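Local atomic coordinates of Sb(v)-as(v) reductase (Leishmania major, PDB entry 2J6P), a protein that probably reduces arsenate and pentavalent antimony to their trivalent forms, using a rhodanese-like domain related to that of Cdc25 phosphatases. Residues 27-32 and 41-46. Sequence-based numbering, arbitrary orientation.
Sequences VIDCRD and VNSINM
Strand 25-29 of the rhodanese-like domain pairs in parallel with the short strand 44-45, the last on this side of the sheet within the chain; Ile28 is in register with Ile44, and Asp29 with Asn45, each pair on one face of the sheet. Three backbone bonds hold the pair. Ile44 N reaches Val27 O at 2.8 Å, almost straight, while Asp29 N gives to Ile44 O and Met46 N to Asp29 O. A water carries the ladder one step further, bridging Val27 N and Asn42 O.

On one face, Ile28 runs alongside both Ile44 and Met46. Ile28 CD1 comes 3.9 Å from Ile44 CB, and its other branch, CG2, lies 3.6 Å from Met46 CG. On the face that carries Asp29 and Asn45, with CG of Asp29 anti to its own backbone N (chi1 -178°), the carboxylate meets Arg31 side-on in a salt bridge: NE bonds OD1, and NH2 lies 2.7 Å from OD2. Both oxygens lie near the guanidinium plane, although NH2 sits 33° out of the carboxylate plane. OD1 also accepts Arg31 N at 3.0 Å on its anti side, forming an Asx turn, so three bonds fix the rotation of the carboxylate where the strand ends. A second water donates to Asp29 OD2 and to Ser43 OG, which also bonds Ile40 O.

Arg31 NH2 has a further partner in Gly38 O, and its guanidinium makes a cation-pi contact with Trp110. Leu59, Leu63 and Tyr56 of helix 53-65 pack on the isoleucine and methionine face, while strand 70-74 flanks strand 25-29 on its other edge, with backbone hydrogen bonds to Ile28 from Val72 and His74.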
# COMPACT_ATOMS: atom_id res chain seq x y z
N VAL A 27 14.92 -19.76 2.72
CA VAL A 27 14.68 -18.28 2.62
C VAL A 27 13.47 -18.22 1.72
O VAL A 27 13.49 -18.80 0.66
CB VAL A 27 15.83 -17.52 2.08
CG1 VAL A 27 15.46 -16.00 1.88
CG2 VAL A 27 16.94 -17.65 3.05
N ILE A 28 12.36 -17.70 2.24
CA ILE A 28 11.06 -17.66 1.48
C ILE A 28 10.88 -16.17 1.06
O ILE A 28 10.77 -15.30 1.87
CB ILE A 28 9.91 -18.14 2.26
CG1 ILE A 28 10.28 -19.47 3.02
CG2 ILE A 28 8.55 -18.14 1.34
CD1 ILE A 28 10.60 -20.61 2.15
N ASP A 29 11.03 -15.91 -0.22
CA ASP A 29 10.92 -14.57 -0.70
C ASP A 29 9.42 -14.35 -1.09
O ASP A 29 8.90 -15.06 -1.94
CB ASP A 29 11.71 -14.51 -1.98
CG ASP A 29 11.74 -13.09 -2.62
OD1 ASP A 29 10.90 -12.18 -2.32
OD2 ASP A 29 12.66 -12.94 -3.45
N CYS A 30 8.76 -13.38 -0.48
CA CYS A 30 7.31 -13.24 -0.66
C CYS A 30 6.96 -12.14 -1.58
O CYS A 30 5.78 -11.77 -1.62
CB CYS A 30 6.66 -12.86 0.70
SG CYS A 30 6.96 -14.28 1.93
N ARG A 31 7.96 -11.63 -2.33
CA ARG A 31 7.78 -10.54 -3.32
C ARG A 31 7.04 -10.95 -4.57
O ARG A 31 6.88 -12.12 -4.82
CB ARG A 31 9.11 -9.89 -3.67
CG ARG A 31 9.54 -8.92 -2.48
CD ARG A 31 11.06 -8.46 -2.76
NE ARG A 31 11.91 -9.64 -3.03
CZ ARG A 31 13.17 -9.52 -3.35
NH1 ARG A 31 13.68 -8.27 -3.42
NH2 ARG A 31 13.91 -10.58 -3.55
N ASP A 32 6.59 -9.97 -5.37
CA ASP A 32 5.82 -10.33 -6.55
C ASP A 32 6.41 -9.73 -7.87
O ASP A 32 7.24 -10.39 -8.49
CB ASP A 32 4.28 -9.99 -6.33
CG ASP A 32 4.05 -8.60 -5.69
OD1 ASP A 32 3.74 -8.52 -4.45
OD2 ASP A 32 4.19 -7.54 -6.41
N VAL A 41 20.35 -16.28 -3.13
CA VAL A 41 20.33 -17.40 -4.16
C VAL A 41 19.57 -18.58 -3.54
O VAL A 41 19.58 -18.75 -2.31
CB VAL A 41 21.78 -17.87 -4.69
CG1 VAL A 41 22.72 -18.33 -3.43
CG2 VAL A 41 21.63 -18.92 -5.85
N ASN A 42 18.85 -19.36 -4.39
CA ASN A 42 18.03 -20.45 -3.80
C ASN A 42 16.95 -19.95 -2.79
O ASN A 42 16.38 -20.77 -2.10
CB ASN A 42 18.92 -21.53 -3.16
CG ASN A 42 19.96 -22.07 -4.15
OD1 ASN A 42 19.61 -22.42 -5.31
ND2 ASN A 42 21.23 -22.09 -3.74
N SER A 43 16.63 -18.64 -2.75
CA SER A 43 15.38 -18.29 -2.08
C SER A 43 14.22 -18.95 -2.86
O SER A 43 14.31 -19.21 -4.09
CB SER A 43 15.23 -16.80 -1.92
OG SER A 43 15.31 -16.19 -3.22
N ILE A 44 13.20 -19.34 -2.11
CA ILE A 44 11.96 -19.91 -2.60
C ILE A 44 10.93 -18.83 -2.80
O ILE A 44 10.60 -18.14 -1.84
CB ILE A 44 11.46 -20.96 -1.67
CG1 ILE A 44 12.52 -22.08 -1.61
CG2 ILE A 44 10.20 -21.64 -2.27
CD1 ILE A 44 12.37 -23.05 -0.47
N ASN A 45 10.39 -18.66 -3.99
CA ASN A 45 9.45 -17.53 -4.19
C ASN A 45 8.06 -17.92 -3.82
O ASN A 45 7.49 -18.77 -4.43
CB ASN A 45 9.54 -16.90 -5.67
CG ASN A 45 8.70 -15.49 -5.87
OD1 ASN A 45 8.34 -14.61 -4.88
ND2 ASN A 45 8.29 -15.34 -7.14
N MET A 46 7.45 -17.27 -2.83
CA MET A 46 6.07 -17.61 -2.62
C MET A 46 5.36 -16.26 -2.57
O MET A 46 5.27 -15.63 -1.47
CB MET A 46 5.90 -18.33 -1.24
CG MET A 46 6.58 -19.70 -1.18
SD MET A 46 5.53 -20.94 -1.98
CE MET A 46 4.08 -20.93 -0.94
O HOH W 1 16.17 -21.12 0.57
O HOH W 2 13.30 -15.17 -4.86